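Local atomic coordinates of Atg5 (Kluyveromyces marxianus, PDB entry 3VQI), a protein that takes part in autophagic vesicle formation and cytoplasm-to-vacuole transport as the partner to which the ubiquitin-like Atg12 is conjugated. Residues C89-D94 with F268-T273; R144-Q149 with P201-T206. All coordinates share one frame; numbering follows the deposited sequence.

Contact 1 of 2, residues C89-D94 with F268-T273; sequences CGVLFD and FLYLVT
Val91 sets both methyls on one face of the Tyr270 ring, astride its CG: Val91 CG1 is 3.7 Å from Tyr270 CD2, and CG2 makes a CH-pi contact, 4.1 Å from the Tyr270 centroid and 28° off its normal. The two side chains cross at about a right angle. One helical turn on, the branched end of Val272 packs against Asp94: Val272 CG1 lies 3.7 Å from the backbone Asp94 O, and Val272 CG2 lies 4.0 Å from Asp94 CB. In Val272, CG1 is anti to the backbone N (chi1 164°) and CG2 anti to the carbonyl carbon, a setting in which both branches meet the helix. Helix 89-96 of the UblA domain runs nearly along strand 269-272, the last strand of the UblB domain, which pairs in parallel with strand 202-205 as the first and last strands do in the beta-grasp fold of ubiquitin. Segment axes lie 9.1 Å apart, 12° from parallel, and the contact joins the two ubiquitin-like domains. Trp205, on strand 202-205, touches both Val91 and Val272. Polar ends are held from outside the apolar patch: Tyr270 OH hydrogen-bonds to Asp266, and the Asp94 carboxylate forms a salt bridge with Arg44.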
ATOM      1  N   CYS A  89      -0.132   1.126   2.816  1.00 43.62           N
ATOM      2  CA  CYS A  89      -0.707   2.123   3.715  1.00 44.71           C
ATOM      3  C   CYS A  89      -0.692   3.528   3.124  1.00 44.56           C
ATOM      4  O   CYS A  89      -1.714   4.195   3.045  1.00 44.75           O
ATOM      5  CB  CYS A  89       0.063   2.148   5.038  1.00 44.80           C
ATOM      6  SG  CYS A  89       0.089   0.571   5.914  1.00 54.80           S
ATOM      7  N   GLY A  90       0.485   3.976   2.723  1.00 44.06           N
ATOM      8  CA  GLY A  90       0.604   5.307   2.164  1.00 46.10           C
ATOM      9  C   GLY A  90      -0.368   5.574   1.035  1.00 45.84           C
ATOM     10  O   GLY A  90      -0.941   6.665   0.932  1.00 46.09           O
ATOM     11  N   VAL A  91      -0.550   4.574   0.184  1.00 43.86           N
ATOM     12  CA  VAL A  91      -1.453   4.688  -0.944  1.00 43.16           C
ATOM     13  C   VAL A  91      -2.889   4.878  -0.456  1.00 43.97           C
ATOM     14  O   VAL A  91      -3.623   5.712  -0.979  1.00 45.50           O
ATOM     15  CB  VAL A  91      -1.357   3.431  -1.822  1.00 42.84           C
ATOM     16  CG1 VAL A  91      -2.394   3.481  -2.945  1.00 44.48           C
ATOM     17  CG2 VAL A  91       0.030   3.329  -2.394  1.00 43.24           C
ATOM     18  N   LEU A  92      -3.277   4.118   0.562  1.00 43.16           N
ATOM     19  CA  LEU A  92      -4.623   4.197   1.103  1.00 43.13           C
ATOM     20  C   LEU A  92      -4.810   5.526   1.804  1.00 45.14           C
ATOM     21  O   LEU A  92      -5.849   6.171   1.673  1.00 43.09           O
ATOM     22  CB  LEU A  92      -4.859   3.031   2.065  1.00 42.10           C
ATOM     23  CG  LEU A  92      -4.762   1.683   1.342  1.00 42.60           C
ATOM     24  CD1 LEU A  92      -4.649   0.526   2.337  1.00 41.90           C
ATOM     25  CD2 LEU A  92      -5.982   1.529   0.432  1.00 37.64           C
ATOM     26  N   PHE A  93      -3.788   5.933   2.548  1.00 47.72           N
ATOM     27  CA  PHE A  93      -3.819   7.208   3.255  1.00 49.92           C
ATOM     28  C   PHE A  93      -4.049   8.338   2.240  1.00 51.51           C
ATOM     29  O   PHE A  93      -4.902   9.206   2.436  1.00 53.53           O
ATOM     30  CB  PHE A  93      -2.493   7.440   3.975  1.00 49.28           C
ATOM     31  CG  PHE A  93      -2.419   8.747   4.696  1.00 50.70           C
ATOM     32  CD1 PHE A  93      -2.994   8.896   5.954  1.00 52.34           C
ATOM     33  CD2 PHE A  93      -1.794   9.842   4.110  1.00 53.33           C
ATOM     34  CE1 PHE A  93      -2.950  10.118   6.623  1.00 53.41           C
ATOM     35  CE2 PHE A  93      -1.741  11.071   4.769  1.00 54.82           C
ATOM     36  CZ  PHE A  93      -2.322  11.210   6.029  1.00 54.87           C
ATOM     37  N   ASP A  94      -3.275   8.321   1.160  1.00 50.60           N
ATOM     38  CA  ASP A  94      -3.397   9.338   0.128  1.00 50.97           C
ATOM     39  C   ASP A  94      -4.786   9.336  -0.491  1.00 49.87           C
ATOM     40  O   ASP A  94      -5.320  10.376  -0.830  1.00 48.63           O
ATOM     41  CB  ASP A  94      -2.367   9.105  -0.987  1.00 51.31           C
ATOM     42  CG  ASP A  94      -0.946   9.417  -0.555  1.00 51.36           C
ATOM     43  OD1 ASP A  94      -0.764   9.995   0.537  1.00 53.04           O
ATOM     44  OD2 ASP A  94      -0.011   9.093  -1.317  1.00 51.13           O
ATOM     45  N   PHE A 268       4.355  -0.811  -8.195  1.00 53.57           N
ATOM     46  CA  PHE A 268       3.524   0.084  -8.960  1.00 52.02           C
ATOM     47  C   PHE A 268       3.616   1.503  -8.457  1.00 52.46           C
ATOM     48  O   PHE A 268       3.849   1.755  -7.279  1.00 52.70           O
ATOM     49  CB  PHE A 268       2.066  -0.374  -8.928  1.00 50.22           C
ATOM     50  CG  PHE A 268       1.794  -1.607  -9.737  1.00 47.98           C
ATOM     51  CD1 PHE A 268       2.195  -2.859  -9.285  1.00 46.68           C
ATOM     52  CD2 PHE A 268       1.104  -1.521 -10.953  1.00 47.79           C
ATOM     53  CE1 PHE A 268       1.910  -4.015 -10.028  1.00 45.04           C
ATOM     54  CE2 PHE A 268       0.813  -2.674 -11.704  1.00 44.49           C
ATOM     55  CZ  PHE A 268       1.218  -3.921 -11.236  1.00 43.69           C
ATOM     56  N   LEU A 269       3.451   2.430  -9.385  1.00 53.97           N
ATOM     57  CA  LEU A 269       3.459   3.851  -9.084  1.00 53.94           C
ATOM     58  C   LEU A 269       1.980   4.190  -8.963  1.00 53.99           C
ATOM     59  O   LEU A 269       1.219   3.999  -9.911  1.00 55.40           O
ATOM     60  CB  LEU A 269       4.077   4.623 -10.245  1.00 53.30           C
ATOM     61  CG  LEU A 269       3.848   6.130 -10.329  1.00 51.97           C
ATOM     62  CD1 LEU A 269       4.508   6.888  -9.168  1.00 48.62           C
ATOM     63  CD2 LEU A 269       4.407   6.559 -11.667  1.00 50.41           C
ATOM     64  N   TYR A 270       1.563   4.669  -7.802  1.00 53.46           N
ATOM     65  CA  TYR A 270       0.163   4.996  -7.605  1.00 53.20           C
ATOM     66  C   TYR A 270      -0.129   6.480  -7.676  1.00 54.10           C
ATOM     67  O   TYR A 270       0.483   7.290  -6.980  1.00 53.91           O
ATOM     68  CB  TYR A 270      -0.342   4.471  -6.252  1.00 50.63           C
ATOM     69  CG  TYR A 270      -0.422   2.970  -6.141  1.00 48.04           C
ATOM     70  CD1 TYR A 270       0.707   2.210  -5.837  1.00 45.37           C
ATOM     71  CD2 TYR A 270      -1.633   2.306  -6.329  1.00 45.54           C
ATOM     72  CE1 TYR A 270       0.625   0.826  -5.719  1.00 42.89           C
ATOM     73  CE2 TYR A 270      -1.723   0.926  -6.219  1.00 43.55           C
ATOM     74  CZ  TYR A 270      -0.591   0.190  -5.913  1.00 43.56           C
ATOM     75  OH  TYR A 270      -0.676  -1.183  -5.821  1.00 40.27           O
ATOM     76  N   LEU A 271      -1.087   6.828  -8.518  1.00 55.34           N
ATOM     77  CA  LEU A 271      -1.503   8.208  -8.644  1.00 58.12           C
ATOM     78  C   LEU A 271      -2.896   8.337  -8.049  1.00 59.14           C
ATOM     79  O   LEU A 271      -3.793   7.554  -8.372  1.00 58.96           O
ATOM     80  CB  LEU A 271      -1.553   8.626 -10.109  1.00 59.26           C
ATOM     81  CG  LEU A 271      -0.297   9.221 -10.741  1.00 61.16           C
ATOM     82  CD1 LEU A 271       0.823   8.189 -10.759  1.00 62.95           C
ATOM     83  CD2 LEU A 271      -0.638   9.689 -12.155  1.00 62.12           C
ATOM     84  N   VAL A 272      -3.067   9.303  -7.161  1.00 60.84           N
ATOM     85  CA  VAL A 272      -4.366   9.564  -6.567  1.00 62.32           C
ATOM     86  C   VAL A 272      -4.840  10.907  -7.121  1.00 64.77           C
ATOM     87  O   VAL A 272      -4.241  11.951  -6.854  1.00 64.68           O
ATOM     88  CB  VAL A 272      -4.283   9.630  -5.039  1.00 61.46           C
ATOM     89  CG1 VAL A 272      -5.532  10.288  -4.473  1.00 62.14           C
ATOM     90  CG2 VAL A 272      -4.147   8.225  -4.482  1.00 61.89           C
ATOM     91  N   THR A 273      -5.905  10.860  -7.914  1.00 67.53           N
ATOM     92  CA  THR A 273      -6.478  12.053  -8.528  1.00 70.91           C
ATOM     93  C   THR A 273      -7.195  12.954  -7.529  1.00 73.54           C
ATOM     94  O   THR A 273      -7.639  12.507  -6.466  1.00 74.41           O
ATOM     95  CB  THR A 273      -7.492  11.673  -9.609  1.00 70.50           C
ATOM     96  OG1 THR A 273      -8.439  10.749  -9.054  1.00 68.45           O
ATOM     97  CG2 THR A 273      -6.791  11.044 -10.806  1.00 69.06           C
TER

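Contact 2 of 2, residues R144-Q149 with P201-T206; sequences RHQWKQ and PVRVWT
A bend at chi2 (58°) turns the Gln146 amide out from helix 135-155 toward Arg203, whose chain, extended from CG to NE, carries its guanidinium across from strand 202-205. Gln146 OE1 takes a hydrogen bond from Arg203 NH2 at 3.0 Å, nearly straight at 165°, with the donor in the carbonyl plane and the oxygen in the guanidinium plane. A second, weak bond runs from Arg203 NH1 to the same Gln146 OE1 at 3.5 Å, so the oxygen faces the edge formed by the two terminal nitrogens, well nearer NH2. The amide and guanidinium planes are nevertheless turned 61° apart. Gln149, one turn further along the helix, brings its amide end to the other flank of NH2, on the side of NE. Gln146 NE2 bonds back to Tyr142 O in its own helix, which limits rotation of the amide.

The contact joins the alpha-helical bundle region to strand 202-205 of the UblB domain, flanked by strands 211-212 and 269-272. Further partners fix the guanidinium: NE hydrogen-bonds to Gln213 OE1, NH1 to Tyr270 OH, and Phe268 makes a cation-pi contact with it. Replacing Arg203 by a leucine would probably leave Gln146 OE1 and Gln213 OE1 without these donors and the Phe268 ring without its cation. Since the helix offers a neutral amide oxygen rather than a carboxylate, Arg203 is joined to it by directional hydrogen bonds and not by a salt bridge, and its buried charge is probably eased by the surrounding polar groups and the Phe268 ring.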
ATOM      1  N   ARG A 144       4.258 -10.962  -3.456  1.00 53.64           N
ATOM      2  CA  ARG A 144       5.072 -11.707  -4.414  1.00 57.19           C
ATOM      3  C   ARG A 144       4.467 -11.605  -5.811  1.00 58.15           C
ATOM      4  O   ARG A 144       5.087 -11.084  -6.743  1.00 56.05           O
ATOM      5  CB  ARG A 144       5.133 -13.186  -4.024  1.00 58.94           C
ATOM      6  CG  ARG A 144       6.340 -13.895  -4.587  1.00 64.14           C
ATOM      7  CD  ARG A 144       6.132 -15.390  -4.771  1.00 68.48           C
ATOM      8  NE  ARG A 144       7.397 -16.118  -4.932  1.00 73.93           N
ATOM      9  CZ  ARG A 144       8.408 -15.750  -5.726  1.00 75.66           C
ATOM     10  NH1 ARG A 144       8.333 -14.643  -6.459  1.00 77.20           N
ATOM     11  NH2 ARG A 144       9.509 -16.491  -5.786  1.00 75.32           N
ATOM     12  N   HIS A 145       3.243 -12.112  -5.936  1.00 60.16           N
ATOM     13  CA  HIS A 145       2.519 -12.108  -7.202  1.00 61.07           C
ATOM     14  C   HIS A 145       2.346 -10.710  -7.785  1.00 58.07           C
ATOM     15  O   HIS A 145       2.179 -10.547  -8.986  1.00 58.91           O
ATOM     16  CB  HIS A 145       1.166 -12.811  -7.035  1.00 65.61           C
ATOM     17  CG  HIS A 145       1.281 -14.235  -6.565  1.00 71.73           C
ATOM     18  ND1 HIS A 145       2.277 -15.085  -7.005  1.00 75.04           N
ATOM     19  CD2 HIS A 145       0.521 -14.960  -5.710  1.00 75.25           C
ATOM     20  CE1 HIS A 145       2.126 -16.270  -6.439  1.00 75.42           C
ATOM     21  NE2 HIS A 145       1.068 -16.223  -5.648  1.00 76.85           N
ATOM     22  N   GLN A 146       2.411  -9.693  -6.946  1.00 56.13           N
ATOM     23  CA  GLN A 146       2.294  -8.341  -7.454  1.00 55.13           C
ATOM     24  C   GLN A 146       3.563  -8.045  -8.247  1.00 56.58           C
ATOM     25  O   GLN A 146       3.512  -7.463  -9.327  1.00 56.73           O
ATOM     26  CB  GLN A 146       2.148  -7.346  -6.305  1.00 54.26           C
ATOM     27  CG  GLN A 146       1.023  -6.358  -6.503  1.00 53.35           C
ATOM     28  CD  GLN A 146      -0.316  -7.051  -6.676  1.00 52.69           C
ATOM     29  OE1 GLN A 146      -1.108  -6.687  -7.539  1.00 51.49           O
ATOM     30  NE2 GLN A 146      -0.572  -8.055  -5.853  1.00 52.79           N
ATOM     31  N   TRP A 147       4.713  -8.445  -7.705  1.00 57.21           N
ATOM     32  CA  TRP A 147       5.985  -8.214  -8.387  1.00 57.94           C
ATOM     33  C   TRP A 147       6.088  -9.110  -9.605  1.00 60.06           C
ATOM     34  O   TRP A 147       6.583  -8.706 -10.656  1.00 59.49           O
ATOM     35  CB  TRP A 147       7.166  -8.481  -7.449  1.00 53.83           C
ATOM     36  CG  TRP A 147       7.649  -7.237  -6.803  1.00 50.69           C
ATOM     37  CD1 TRP A 147       7.405  -6.829  -5.531  1.00 49.39           C
ATOM     38  CD2 TRP A 147       8.380  -6.180  -7.435  1.00 49.02           C
ATOM     39  NE1 TRP A 147       7.932  -5.578  -5.327  1.00 50.52           N
ATOM     40  CE2 TRP A 147       8.539  -5.154  -6.480  1.00 49.14           C
ATOM     41  CE3 TRP A 147       8.920  -6.000  -8.718  1.00 48.08           C
ATOM     42  CZ2 TRP A 147       9.217  -3.956  -6.763  1.00 50.41           C
ATOM     43  CZ3 TRP A 147       9.597  -4.808  -9.003  1.00 48.97           C
ATOM     44  CH2 TRP A 147       9.737  -3.801  -8.025  1.00 48.65           C
ATOM     45  N   LYS A 148       5.607 -10.333  -9.445  1.00 63.07           N
ATOM     46  CA  LYS A 148       5.614 -11.300 -10.518  1.00 66.76           C
ATOM     47  C   LYS A 148       4.830 -10.671 -11.657  1.00 68.88           C
ATOM     48  O   LYS A 148       4.943 -11.098 -12.802  1.00 71.68           O
ATOM     49  CB  LYS A 148       4.933 -12.588 -10.046  1.00 68.05           C
ATOM     50  CG  LYS A 148       5.161 -13.817 -10.926  1.00 70.94           C
ATOM     51  CD  LYS A 148       4.794 -15.089 -10.152  1.00 72.92           C
ATOM     52  CE  LYS A 148       5.164 -16.364 -10.904  1.00 73.30           C
ATOM     53  NZ  LYS A 148       4.969 -17.564 -10.033  1.00 72.71           N
ATOM     54  N   GLN A 149       4.045  -9.646 -11.325  1.00 70.00           N
ATOM     55  CA  GLN A 149       3.213  -8.933 -12.293  1.00 70.28           C
ATOM     56  C   GLN A 149       3.869  -7.663 -12.804  1.00 69.80           C
ATOM     57  O   GLN A 149       3.961  -7.450 -14.006  1.00 70.15           O
ATOM     58  CB  GLN A 149       1.858  -8.585 -11.665  1.00 71.82           C
ATOM     59  CG  GLN A 149       0.869  -7.920 -12.616  1.00 74.52           C
ATOM     60  CD  GLN A 149      -0.536  -7.785 -12.023  1.00 75.91           C
ATOM     61  OE1 GLN A 149      -1.086  -8.745 -11.471  1.00 75.81           O
ATOM     62  NE2 GLN A 149      -1.123  -6.596 -12.150  1.00 75.33           N
ATOM     63  N   PRO A 201       4.589  -0.181 -14.657  1.00 72.37           N
ATOM     64  CA  PRO A 201       3.455  -0.471 -13.765  1.00 69.86           C
ATOM     65  C   PRO A 201       2.815   0.784 -13.169  1.00 67.03           C
ATOM     66  O   PRO A 201       3.392   1.432 -12.297  1.00 65.83           O
ATOM     67  CB  PRO A 201       4.079  -1.362 -12.691  1.00 70.19           C
ATOM     68  CG  PRO A 201       5.205  -2.042 -13.430  1.00 71.31           C
ATOM     69  CD  PRO A 201       5.797  -0.890 -14.200  1.00 71.22           C
ATOM     70  N   VAL A 202       1.625   1.127 -13.645  1.00 64.73           N
ATOM     71  CA  VAL A 202       0.942   2.304 -13.139  1.00 63.01           C
ATOM     72  C   VAL A 202      -0.492   1.996 -12.764  1.00 62.57           C
ATOM     73  O   VAL A 202      -1.176   1.212 -13.434  1.00 63.50           O
ATOM     74  CB  VAL A 202       0.918   3.441 -14.165  1.00 63.10           C
ATOM     75  CG1 VAL A 202       0.411   4.715 -13.508  1.00 63.16           C
ATOM     76  CG2 VAL A 202       2.295   3.660 -14.729  1.00 64.53           C
ATOM     77  N   ARG A 203      -0.942   2.619 -11.682  1.00 60.24           N
ATOM     78  CA  ARG A 203      -2.302   2.436 -11.205  1.00 56.80           C
ATOM     79  C   ARG A 203      -2.824   3.780 -10.770  1.00 55.91           C
ATOM     80  O   ARG A 203      -2.168   4.497 -10.012  1.00 54.93           O
ATOM     81  CB  ARG A 203      -2.334   1.433 -10.053  1.00 54.57           C
ATOM     82  CG  ARG A 203      -2.217  -0.001 -10.533  1.00 50.18           C
ATOM     83  CD  ARG A 203      -2.063  -0.977  -9.389  1.00 48.35           C
ATOM     84  NE  ARG A 203      -2.024  -2.347  -9.885  1.00 43.98           N
ATOM     85  CZ  ARG A 203      -1.763  -3.403  -9.127  1.00 44.93           C
ATOM     86  NH1 ARG A 203      -1.512  -3.248  -7.833  1.00 46.29           N
ATOM     87  NH2 ARG A 203      -1.767  -4.614  -9.664  1.00 44.17           N
ATOM     88  N   VAL A 204      -4.002   4.128 -11.276  1.00 55.58           N
ATOM     89  CA  VAL A 204      -4.607   5.410 -10.954  1.00 56.83           C
ATOM     90  C   VAL A 204      -5.903   5.221 -10.182  1.00 55.75           C
ATOM     91  O   VAL A 204      -6.680   4.313 -10.481  1.00 55.12           O
ATOM     92  CB  VAL A 204      -4.912   6.209 -12.240  1.00 57.94           C
ATOM     93  CG1 VAL A 204      -5.334   7.627 -11.883  1.00 57.71           C
ATOM     94  CG2 VAL A 204      -3.695   6.218 -13.151  1.00 58.50           C
ATOM     95  N   TRP A 205      -6.124   6.072  -9.184  1.00 55.19           N
ATOM     96  CA  TRP A 205      -7.340   6.006  -8.378  1.00 54.18           C
ATOM     97  C   TRP A 205      -8.267   7.113  -8.820  1.00 55.00           C
ATOM     98  O   TRP A 205      -7.840   8.256  -8.986  1.00 56.98           O
ATOM     99  CB  TRP A 205      -7.049   6.185  -6.886  1.00 52.07           C
ATOM    100  CG  TRP A 205      -6.371   5.018  -6.245  1.00 52.86           C
ATOM    101  CD1 TRP A 205      -5.032   4.876  -6.005  1.00 52.24           C
ATOM    102  CD2 TRP A 205      -6.998   3.826  -5.745  1.00 53.64           C
ATOM    103  NE1 TRP A 205      -4.788   3.675  -5.382  1.00 53.02           N
ATOM    104  CE2 TRP A 205      -5.972   3.012  -5.209  1.00 53.44           C
ATOM    105  CE3 TRP A 205      -8.323   3.368  -5.698  1.00 51.88           C
ATOM    106  CZ2 TRP A 205      -6.237   1.762  -4.627  1.00 52.99           C
ATOM    107  CZ3 TRP A 205      -8.582   2.129  -5.121  1.00 50.90           C
ATOM    108  CH2 TRP A 205      -7.542   1.341  -4.592  1.00 52.25           C
ATOM    109  N   THR A 206      -9.535   6.765  -9.019  1.00 54.35           N
ATOM    110  CA  THR A 206     -10.547   7.726  -9.433  1.00 52.91           C
ATOM    111  C   THR A 206     -11.087   8.465  -8.217  1.00 54.41           C
ATOM    112  O   THR A 206     -10.650   8.231  -7.087  1.00 55.43           O
ATOM    113  CB  THR A 206     -11.717   7.030 -10.111  1.00 51.16           C
ATOM    114  OG1 THR A 206     -12.289   6.070  -9.209  1.00 52.03           O
ATOM    115  CG2 THR A 206     -11.249   6.331 -11.367  1.00 51.59           C
TER

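From the N terminus, the chain runs through the UblA domain to helix 89-96, which opens contact 1. It then enters the helical bundle, where 144-149 begins contact 2, and 52 residues later strand 202-205 of the UblB domain closes that loop. Strand 269-272, near the C terminus, closes contact 1, so contact 2 is nested inside a loop spanning 174 residues. The two closing strands are parallel neighbours in one sheet, with Leu271 O 2.9 Å from Trp205 N. Through this sheet the UblB domain meets UblA in contact 1 and the bundle in contact 2, the contact centres lying about 11 Å apart.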